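Local coordinates for trans-2-enoyl-CoA reductase [NADH] (Treponema denticola ATCC 35405, PDB 4GGO), which catalyses the NADH-dependent reduction of the carbon-carbon double bond of crotonyl-CoA and other trans-2-enoyl-CoA thioesters for fatty acid synthesis, at residues F141-Y146 with R317-R322; G226-A231 with R322-D327; E33-R38 with S66-A71. All coordinates share one frame; numbering follows the deposited sequence.

In the fold
All three contacts lie in the buried packing on one flank of the seven-stranded parallel Rossmann sheet. Interactions 1 and 2 set helix 311-323 and the chain just after it against two neighbouring strands, 141-146 and 227-233, and their centres lie about 5 Å apart. Interaction 3, whose centre is about 12 Å from that of interaction 1, joins two helices, 21-38 and 61-74. Tyr319 ties the two regions together, for its ring also packs on Thr69. The chemistry follows position: a tyrosine among aliphatic groups in interaction 1, mainly aliphatic branches beside a surface salt bridge in interaction 2, and small threonines at a close helix crossing in interaction 3.

Interaction 1 (F141-Y146 with R317-R322); sequences FDLIVY and RLYAER
Tyr319 turns its ring off helix 311-323 with CG anti to the carbonyl carbon (chi1 -86°), while Leu143 extends CG anti to the backbone N (chi1 173°), and the two side chains meet. This is helix-on-sheet packing in a Rossmann fold: Leu143 and Val145 belong to strand 141-146, and alternate residues of the strand face the helix. Leu143 does most of the work. Its CD2 methyl lies 3.7 Å from CE2 of Tyr319 and is equally close to CZ, so a single methyl meets the phenolic end of the ring obliquely. Val145 adds its CG2, 4.2 Å from the Tyr319 OH. Branched aliphatic residues suit the strand, whereas the two long side chains together bridge the 10.7 Å between CA of Leu143 and CA of Tyr319, and tyrosine carries a polar atom into the interior. Thr69 and Ala70 of helix 61-74 also pack against this ring. Val145 is about 7 Å, side chain to side chain, from Tyr62 of the NAD(+) site. The buried hydroxyl has a polar partner in the backbone O of Ser66, a probable hydrogen bond, and the CD2 methyl of Leu143 lies 3.2 Å from Tyr319 OH.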
loop_
_atom_site.group_PDB
_atom_site.type_symbol
_atom_site.label_atom_id
_atom_site.label_comp_id
_atom_site.label_asym_id
_atom_site.label_seq_id
_atom_site.Cartn_x
_atom_site.Cartn_y
_atom_site.Cartn_z
ATOM N N PHE A 141 -10.353 11.299 -15.377
ATOM C CA PHE A 141 -9.714 10.089 -14.866
ATOM C C PHE A 141 -10.422 8.813 -15.316
ATOM O O PHE A 141 -11.651 8.736 -15.301
ATOM C CB PHE A 141 -9.633 10.128 -13.338
ATOM C CG PHE A 141 -8.792 11.253 -12.800
ATOM C CD1 PHE A 141 -7.418 11.250 -12.971
ATOM C CD2 PHE A 141 -9.374 12.304 -12.112
ATOM C CE1 PHE A 141 -6.640 12.280 -12.476
ATOM C CE2 PHE A 141 -8.602 13.336 -11.611
ATOM C CZ PHE A 141 -7.234 13.325 -11.793
ATOM N N ASP A 142 -9.639 7.814 -15.714
ATOM C CA ASP A 142 -10.189 6.513 -16.086
ATOM C C ASP A 142 -9.741 5.420 -15.115
ATOM O O ASP A 142 -10.187 4.277 -15.204
ATOM C CB ASP A 142 -9.823 6.146 -17.528
ATOM C CG ASP A 142 -8.331 6.204 -17.787
ATOM O OD1 ASP A 142 -7.649 5.181 -17.569
ATOM O OD2 ASP A 142 -7.841 7.270 -18.213
ATOM N N LEU A 143 -8.857 5.784 -14.190
ATOM C CA LEU A 143 -8.435 4.881 -13.126
ATOM C C LEU A 143 -8.104 5.660 -11.858
ATOM O O LEU A 143 -7.262 6.556 -11.873
ATOM C CB LEU A 143 -7.227 4.045 -13.555
ATOM C CG LEU A 143 -6.612 3.181 -12.451
ATOM C CD1 LEU A 143 -7.602 2.133 -11.957
ATOM C CD2 LEU A 143 -5.328 2.524 -12.928
ATOM N N ILE A 144 -8.775 5.318 -10.764
ATOM C CA ILE A 144 -8.542 5.989 -9.491
ATOM C C ILE A 144 -8.139 4.994 -8.413
ATOM O O ILE A 144 -8.945 4.175 -7.975
ATOM C CB ILE A 144 -9.784 6.767 -9.024
ATOM C CG1 ILE A 144 -10.206 7.779 -10.088
ATOM C CG2 ILE A 144 -9.507 7.467 -7.699
ATOM C CD1 ILE A 144 -11.413 8.592 -9.701
ATOM N N VAL A 145 -6.886 5.072 -7.984
ATOM C CA VAL A 145 -6.366 4.144 -6.990
ATOM C C VAL A 145 -6.393 4.759 -5.596
ATOM O O VAL A 145 -5.700 5.739 -5.326
ATOM C CB VAL A 145 -4.932 3.707 -7.331
ATOM C CG1 VAL A 145 -4.408 2.735 -6.285
ATOM C CG2 VAL A 145 -4.888 3.081 -8.722
ATOM N N TYR A 146 -7.201 4.178 -4.714
ATOM C CA TYR A 146 -7.283 4.649 -3.337
ATOM C C TYR A 146 -6.426 3.779 -2.425
ATOM O O TYR A 146 -6.821 2.672 -2.060
ATOM C CB TYR A 146 -8.733 4.654 -2.849
ATOM C CG TYR A 146 -8.926 5.367 -1.528
ATOM C CD1 TYR A 146 -8.789 4.691 -0.322
ATOM C CD2 TYR A 146 -9.241 6.719 -1.489
ATOM C CE1 TYR A 146 -8.961 5.342 0.886
ATOM C CE2 TYR A 146 -9.415 7.378 -0.286
ATOM C CZ TYR A 146 -9.274 6.685 0.897
ATOM O OH TYR A 146 -9.447 7.337 2.095
ATOM N N ARG A 317 0.998 -7.270 -11.666
ATOM C CA ARG A 317 0.108 -8.403 -11.911
ATOM C C ARG A 317 -1.350 -7.956 -11.865
ATOM O O ARG A 317 -2.177 -8.422 -12.650
ATOM C CB ARG A 317 0.353 -9.533 -10.904
ATOM C CG ARG A 317 -0.611 -10.705 -11.057
ATOM C CD ARG A 317 -0.029 -12.010 -10.520
ATOM N NE ARG A 317 0.064 -12.039 -9.063
ATOM C CZ ARG A 317 -0.903 -12.475 -8.260
ATOM N NH1 ARG A 317 -2.046 -12.909 -8.771
ATOM N NH2 ARG A 317 -0.730 -12.473 -6.944
ATOM N N LEU A 318 -1.653 -7.045 -10.945
ATOM C CA LEU A 318 -2.991 -6.471 -10.830
ATOM C C LEU A 318 -3.430 -5.789 -12.125
ATOM O O LEU A 318 -4.534 -6.022 -12.613
ATOM C CB LEU A 318 -3.044 -5.469 -9.675
ATOM C CG LEU A 318 -4.337 -4.660 -9.538
ATOM C CD1 LEU A 318 -5.507 -5.556 -9.150
ATOM C CD2 LEU A 318 -4.158 -3.532 -8.530
ATOM N N TYR A 319 -2.564 -4.943 -12.675
ATOM C CA TYR A 319 -2.862 -4.238 -13.918
ATOM C C TYR A 319 -2.995 -5.206 -15.091
ATOM O O TYR A 319 -3.964 -5.154 -15.851
ATOM C CB TYR A 319 -1.766 -3.217 -14.230
ATOM C CG TYR A 319 -1.938 -1.859 -13.578
ATOM C CD1 TYR A 319 -1.764 -1.691 -12.209
ATOM C CD2 TYR A 319 -2.246 -0.738 -14.339
ATOM C CE1 TYR A 319 -1.911 -0.443 -11.616
ATOM C CE2 TYR A 319 -2.395 0.510 -13.756
ATOM C CZ TYR A 319 -2.224 0.652 -12.394
ATOM O OH TYR A 319 -2.369 1.893 -11.813
ATOM N N ALA A 320 -2.016 -6.092 -15.228
ATOM C CA ALA A 320 -1.933 -6.971 -16.388
ATOM C C ALA A 320 -2.932 -8.127 -16.363
ATOM O O ALA A 320 -3.426 -8.548 -17.410
ATOM C CB ALA A 320 -0.515 -7.502 -16.538
ATOM N N GLU A 321 -3.229 -8.639 -15.172
ATOM C CA GLU A 321 -4.023 -9.859 -15.053
ATOM C C GLU A 321 -5.393 -9.668 -14.400
ATOM O O GLU A 321 -6.112 -10.641 -14.175
ATOM C CB GLU A 321 -3.233 -10.936 -14.305
ATOM C CG GLU A 321 -2.064 -11.515 -15.086
ATOM C CD GLU A 321 -2.499 -12.561 -16.097
ATOM O OE1 GLU A 321 -2.416 -13.767 -15.778
ATOM O OE2 GLU A 321 -2.923 -12.180 -17.207
ATOM N N ARG A 322 -5.750 -8.425 -14.090
ATOM C CA ARG A 322 -7.071 -8.134 -13.535
ATOM C C ARG A 322 -7.739 -6.960 -14.246
ATOM O O ARG A 322 -8.812 -7.102 -14.829
ATOM C CB ARG A 322 -6.991 -7.843 -12.032
ATOM C CG ARG A 322 -6.486 -8.992 -11.175
ATOM C CD ARG A 322 -7.450 -10.170 -11.181
ATOM N NE ARG A 322 -7.097 -11.161 -10.167
ATOM C CZ ARG A 322 -6.153 -12.082 -10.322
ATOM N NH1 ARG A 322 -5.462 -12.141 -11.451
ATOM N NH2 ARG A 322 -5.896 -12.943 -9.346
#

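Interaction 2 (G226-A231 with R322-D327); sequences GCITLA and RLYRKD
Asp327 OD1 is held by two groups, Arg325 NE at 2.9 Å and the hydroxyl of Thr329, in the loop that follows the apolar meeting of Leu323 and Tyr324 with Ile228 and Leu230. The other oxygen, Asp327 OD2, takes Arg325 NH2 at 2.6 Å. Arginine thus offers NE and NH2 side-on to the carboxylate, which receives both on its syn sides with the two planes nearly continuous, and this paired grip fixes the rotation of both groups. Arg325 NH1 turns back to the carbonyl of Glu321, so that one guanidinium joins the end of helix 311-323 to the loop.

The contact itself lies inward of this bridge. Leu323, in the last turn of the helix, points at strand 227-233 and meets Leu230 tip to tip: CD1 of Leu230 lies 3.7 Å from CD2 of Leu323 and almost as near to its CD1. With CG anti to the carbonyl carbon in both leucines (chi1 -55° in Leu323), their forked ends are brought together. The CG2 branch of Ile228 approaches the same Leu323 CD2 at 4.2 Å. The other branch of Ile228 ends in CD1, 4.5 Å from Tyr324 OH, a looser approach. Tyr324 is where the chain leaves helical geometry, yet its ring stays inside, packed also on Leu143 and Pro50.

Ile228 and Leu230, two residues apart, face the same side of a strand of the parallel Rossmann sheet, and Ile338 of the edge strand 338-339 touches both Leu230 and Leu323. Since the closest contacts are between hydrocarbon groups, with no polar bond between strand and helix, the meeting should owe its stability to the burial of nonpolar surface and to shape, leaving directional polar bonds to hold the loop outside.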
loop_
_atom_site.group_PDB
_atom_site.type_symbol
_atom_site.label_atom_id
_atom_site.label_comp_id
_atom_site.label_asym_id
_atom_site.label_seq_id
_atom_site.Cartn_x
_atom_site.Cartn_y
_atom_site.Cartn_z
ATOM N N GLY A 226 -16.997 4.517 -17.468
ATOM C CA GLY A 226 -16.406 3.223 -17.185
ATOM C C GLY A 226 -15.141 3.314 -16.352
ATOM O O GLY A 226 -14.328 2.390 -16.342
ATOM N N CYS A 227 -14.979 4.432 -15.649
ATOM C CA CYS A 227 -13.801 4.657 -14.815
ATOM C C CYS A 227 -13.654 3.585 -13.740
ATOM O O CYS A 227 -14.615 3.241 -13.053
ATOM C CB CYS A 227 -13.862 6.040 -14.163
ATOM S SG CYS A 227 -12.425 6.455 -13.144
ATOM N N ILE A 228 -12.444 3.056 -13.607
ATOM C CA ILE A 228 -12.150 2.065 -12.581
ATOM C C ILE A 228 -11.644 2.748 -11.317
ATOM O O ILE A 228 -10.753 3.595 -11.379
ATOM C CB ILE A 228 -11.075 1.070 -13.054
ATOM C CG1 ILE A 228 -11.556 0.301 -14.286
ATOM C CG2 ILE A 228 -10.701 0.113 -11.932
ATOM C CD1 ILE A 228 -10.525 -0.654 -14.847
ATOM N N THR A 229 -12.216 2.395 -10.173
ATOM C CA THR A 229 -11.676 2.861 -8.901
ATOM C C THR A 229 -11.508 1.705 -7.915
ATOM O O THR A 229 -12.401 0.872 -7.756
ATOM C CB THR A 229 -12.504 4.024 -8.289
ATOM O OG1 THR A 229 -11.861 4.498 -7.099
ATOM C CG2 THR A 229 -13.922 3.584 -7.961
ATOM N N LEU A 230 -10.347 1.654 -7.271
ATOM C CA LEU A 230 -10.018 0.553 -6.376
ATOM C C LEU A 230 -9.586 1.055 -5.007
ATOM O O LEU A 230 -8.949 2.099 -4.892
ATOM C CB LEU A 230 -8.890 -0.298 -6.965
ATOM C CG LEU A 230 -8.997 -0.769 -8.414
ATOM C CD1 LEU A 230 -7.771 -1.589 -8.789
ATOM C CD2 LEU A 230 -10.261 -1.576 -8.625
ATOM N N ALA A 231 -9.939 0.300 -3.973
ATOM C CA ALA A 231 -9.420 0.541 -2.636
ATOM C C ALA A 231 -8.738 -0.733 -2.154
ATOM O O ALA A 231 -9.335 -1.810 -2.171
ATOM C CB ALA A 231 -10.536 0.947 -1.687
ATOM N N ARG A 322 -5.750 -8.425 -14.090
ATOM C CA ARG A 322 -7.071 -8.134 -13.535
ATOM C C ARG A 322 -7.739 -6.960 -14.246
ATOM O O ARG A 322 -8.812 -7.102 -14.829
ATOM C CB ARG A 322 -6.991 -7.843 -12.032
ATOM C CG ARG A 322 -6.486 -8.992 -11.175
ATOM C CD ARG A 322 -7.450 -10.170 -11.181
ATOM N NE ARG A 322 -7.097 -11.161 -10.167
ATOM C CZ ARG A 322 -6.153 -12.082 -10.322
ATOM N NH1 ARG A 322 -5.462 -12.141 -11.451
ATOM N NH2 ARG A 322 -5.896 -12.943 -9.346
ATOM N N LEU A 323 -7.094 -5.798 -14.192
ATOM C CA LEU A 323 -7.679 -4.571 -14.720
ATOM C C LEU A 323 -7.665 -4.520 -16.246
ATOM O O LEU A 323 -8.678 -4.207 -16.872
ATOM C CB LEU A 323 -6.957 -3.347 -14.152
ATOM C CG LEU A 323 -6.889 -3.241 -12.626
ATOM C CD1 LEU A 323 -6.177 -1.962 -12.210
ATOM C CD2 LEU A 323 -8.282 -3.310 -12.019
ATOM N N TYR A 324 -6.518 -4.825 -16.842
ATOM C CA TYR A 324 -6.362 -4.693 -18.287
ATOM C C TYR A 324 -5.955 -6.013 -18.932
ATOM O O TYR A 324 -4.790 -6.222 -19.273
ATOM C CB TYR A 324 -5.362 -3.579 -18.611
ATOM C CG TYR A 324 -5.703 -2.278 -17.918
ATOM C CD1 TYR A 324 -6.673 -1.428 -18.432
ATOM C CD2 TYR A 324 -5.067 -1.908 -16.740
ATOM C CE1 TYR A 324 -6.996 -0.243 -17.796
ATOM C CE2 TYR A 324 -5.383 -0.726 -16.096
ATOM C CZ TYR A 324 -6.347 0.102 -16.628
ATOM O OH TYR A 324 -6.663 1.280 -15.992
ATOM N N ARG A 325 -6.935 -6.898 -19.092
ATOM C CA ARG A 325 -6.713 -8.222 -19.659
ATOM C C ARG A 325 -7.133 -8.282 -21.123
ATOM O O ARG A 325 -7.937 -7.473 -21.584
ATOM C CB ARG A 325 -7.504 -9.268 -18.876
ATOM C CG ARG A 325 -7.110 -9.394 -17.419
ATOM C CD ARG A 325 -8.199 -10.097 -16.633
ATOM N NE ARG A 325 -8.569 -11.377 -17.228
ATOM C CZ ARG A 325 -8.038 -12.543 -16.877
ATOM N NH1 ARG A 325 -7.110 -12.592 -15.932
ATOM N NH2 ARG A 325 -8.435 -13.662 -17.470
ATOM N N LYS A 326 -6.596 -9.262 -21.841
ATOM C CA LYS A 326 -6.933 -9.457 -23.246
ATOM C C LYS A 326 -8.379 -9.914 -23.427
ATOM O O LYS A 326 -8.969 -9.712 -24.485
ATOM C CB LYS A 326 -5.978 -10.466 -23.890
ATOM C CG LYS A 326 -4.505 -10.091 -23.780
ATOM C CD LYS A 326 -3.617 -11.159 -24.401
ATOM C CE LYS A 326 -2.154 -10.954 -24.036
ATOM N NZ LYS A 326 -1.619 -9.658 -24.530
ATOM N N ASP A 327 -8.953 -10.529 -22.394
ATOM C CA ASP A 327 -10.339 -10.988 -22.479
ATOM C C ASP A 327 -11.337 -9.912 -22.049
ATOM O O ASP A 327 -12.549 -10.111 -22.125
ATOM C CB ASP A 327 -10.555 -12.298 -21.705
ATOM C CG ASP A 327 -10.145 -12.205 -20.243
ATOM O OD1 ASP A 327 -10.148 -11.092 -19.675
ATOM O OD2 ASP A 327 -9.827 -13.260 -19.656
#

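Interaction 3 (E33-R38 with S66-A71); sequences EYTKKR and SRITAA
Helices 21-38 and 61-74 come close at Thr35 and Thr69, whose CA atoms are 6.0 Å apart, a spacing that leaves room for only small side chains between the two backbones. Thr35 points toward the other helix and packs between the two backbones. Its two branches divide the work. With chi1 at -57° OG1 lies beside the backbone N, which leaves the CG2 methyl anti to N and resting on the main chain of the partner, 3.8 Å from CA of Thr69 and 4.0 Å from the carbonyl O of Ile68. The hydroxyl branch faces a methyl instead, with Thr35 OG1 3.5 Å from CG2 of Ile68, as the two side chains pass across one another.

Threonine suits this place because it is short and its hydroxyl can be satisfied within its own helix. Thr35 OG1 is hydrogen-bonded to the carbonyl of Gln31, one turn back, and Thr69 OG1 likewise to that of Ala65. The two hydroxyl oxygens, Thr35 OG1 and Thr69 OG1, stay 4.4 Å apart, so the helices are joined by packing and not by a polar link, although both meeting faces carry hydroxyls. Ile68 supplies bulk at the flank of the crossing: besides Thr35 it touches Val28, Gln31 and Ile32 of helix 21-38 and Phe103 of helix 95-110. Ile312 packs on Thr35 and Thr316 on Thr69, so helix 311-323 also borders the crossing.

The NAD(+)-binding residues Gly57 to Tyr62 span the turn after strand 52-56 and the first residues of helix 61-74. Helix 21-38 therefore packs on the helix of the beta-alpha unit whose glycine-rich turn is typical of Rossmann dinucleotide-binding folds.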
loop_
_atom_site.group_PDB
_atom_site.type_symbol
_atom_site.label_atom_id
_atom_site.label_comp_id
_atom_site.label_asym_id
_atom_site.label_seq_id
_atom_site.Cartn_x
_atom_site.Cartn_y
_atom_site.Cartn_z
ATOM N N GLU A 33 12.426 -0.102 -13.288
ATOM C CA GLU A 33 13.131 -1.053 -14.142
ATOM C C GLU A 33 12.381 -2.376 -14.243
ATOM O O GLU A 33 12.306 -2.972 -15.318
ATOM C CB GLU A 33 14.560 -1.288 -13.645
ATOM C CG GLU A 33 15.349 -2.274 -14.499
ATOM C CD GLU A 33 16.768 -2.485 -14.004
ATOM O OE1 GLU A 33 17.197 -1.755 -13.086
ATOM O OE2 GLU A 33 17.455 -3.385 -14.534
ATOM N N TYR A 34 11.823 -2.834 -13.125
ATOM C CA TYR A 34 11.042 -4.064 -13.131
ATOM C C TYR A 34 9.793 -3.902 -13.984
ATOM O O TYR A 34 9.455 -4.780 -14.779
ATOM C CB TYR A 34 10.640 -4.485 -11.713
ATOM C CG TYR A 34 9.761 -5.718 -11.697
ATOM C CD1 TYR A 34 10.320 -6.990 -11.716
ATOM C CD2 TYR A 34 8.374 -5.612 -11.680
ATOM C CE1 TYR A 34 9.524 -8.120 -11.711
ATOM C CE2 TYR A 34 7.571 -6.738 -11.677
ATOM C CZ TYR A 34 8.151 -7.988 -11.691
ATOM O OH TYR A 34 7.357 -9.112 -11.686
ATOM N N THR A 35 9.110 -2.776 -13.805
ATOM C CA THR A 35 7.865 -2.501 -14.515
ATOM C C THR A 35 8.057 -2.494 -16.031
ATOM O O THR A 35 7.218 -3.004 -16.775
ATOM C CB THR A 35 7.251 -1.157 -14.068
ATOM O OG1 THR A 35 7.047 -1.172 -12.650
ATOM C CG2 THR A 35 5.919 -0.917 -14.763
ATOM N N LYS A 36 9.167 -1.919 -16.485
ATOM C CA LYS A 36 9.480 -1.887 -17.911
ATOM C C LYS A 36 9.714 -3.293 -18.455
ATOM O O LYS A 36 9.432 -3.574 -19.621
ATOM C CB LYS A 36 10.703 -1.005 -18.178
ATOM C CG LYS A 36 10.467 0.479 -17.940
ATOM C CD LYS A 36 11.732 1.283 -18.197
ATOM C CE LYS A 36 11.479 2.775 -18.061
ATOM N NZ LYS A 36 10.518 3.268 -19.085
ATOM N N LYS A 37 10.227 -4.176 -17.605
ATOM C CA LYS A 37 10.479 -5.558 -18.001
ATOM C C LYS A 37 9.237 -6.424 -17.835
ATOM O O LYS A 37 9.074 -7.425 -18.530
ATOM C CB LYS A 37 11.620 -6.158 -17.180
ATOM C CG LYS A 37 12.951 -5.452 -17.339
ATOM C CD LYS A 37 14.029 -6.153 -16.527
ATOM C CE LYS A 37 15.358 -5.429 -16.641
ATOM N NZ LYS A 37 15.793 -5.293 -18.057
ATOM N N ARG A 38 8.365 -6.040 -16.909
ATOM C CA ARG A 38 7.176 -6.830 -16.607
ATOM C C ARG A 38 6.028 -6.503 -17.556
ATOM O O ARG A 38 5.387 -7.399 -18.106
ATOM C CB ARG A 38 6.745 -6.611 -15.156
ATOM C CG ARG A 38 5.482 -7.355 -14.762
ATOM C CD ARG A 38 5.642 -8.853 -14.950
ATOM N NE ARG A 38 4.456 -9.588 -14.521
ATOM C CZ ARG A 38 3.399 -9.817 -15.292
ATOM N NH1 ARG A 38 3.372 -9.360 -16.538
ATOM N NH2 ARG A 38 2.364 -10.500 -14.818
ATOM N N SER A 66 1.448 1.440 -7.788
ATOM C CA SER A 66 0.317 1.684 -8.676
ATOM C C SER A 66 0.597 2.839 -9.630
ATOM O O SER A 66 0.223 2.794 -10.802
ATOM C CB SER A 66 -0.949 1.968 -7.866
ATOM O OG SER A 66 -1.238 0.898 -6.982
ATOM N N ARG A 67 1.256 3.876 -9.121
ATOM C CA ARG A 67 1.593 5.029 -9.942
ATOM C C ARG A 67 2.694 4.662 -10.929
ATOM O O ARG A 67 2.632 5.018 -12.106
ATOM C CB ARG A 67 2.025 6.210 -9.071
ATOM C CG ARG A 67 1.877 7.559 -9.757
ATOM C CD ARG A 67 2.420 8.697 -8.905
ATOM N NE ARG A 67 2.252 9.986 -9.569
ATOM C CZ ARG A 67 2.713 11.141 -9.098
ATOM N NH1 ARG A 67 3.379 11.177 -7.952
ATOM N NH2 ARG A 67 2.508 12.261 -9.776
ATOM N N ILE A 68 3.696 3.935 -10.443
ATOM C CA ILE A 68 4.809 3.490 -11.277
ATOM C C ILE A 68 4.346 2.558 -12.400
ATOM O O ILE A 68 4.780 2.692 -13.545
ATOM C CB ILE A 68 5.897 2.797 -10.429
ATOM C CG1 ILE A 68 6.595 3.818 -9.528
ATOM C CG2 ILE A 68 6.915 2.093 -11.316
ATOM C CD1 ILE A 68 7.662 3.220 -8.640
ATOM N N THR A 69 3.461 1.620 -12.071
ATOM C CA THR A 69 2.936 0.691 -13.067
ATOM C C THR A 69 2.137 1.427 -14.143
ATOM O O THR A 69 2.280 1.153 -15.334
ATOM C CB THR A 69 2.051 -0.399 -12.426
ATOM O OG1 THR A 69 2.811 -1.128 -11.453
ATOM C CG2 THR A 69 1.542 -1.368 -13.488
ATOM N N ALA A 70 1.301 2.368 -13.716
ATOM C CA ALA A 70 0.491 3.146 -14.647
ATOM C C ALA A 70 1.361 4.015 -15.547
ATOM O O ALA A 70 1.160 4.064 -16.758
ATOM C CB ALA A 70 -0.516 4.004 -13.893
ATOM N N ALA A 71 2.333 4.691 -14.946
ATOM C CA ALA A 71 3.172 5.635 -15.678
ATOM C C ALA A 71 4.223 4.953 -16.550
ATOM O O ALA A 71 4.313 5.222 -17.744
ATOM C CB ALA A 71 3.834 6.617 -14.715
#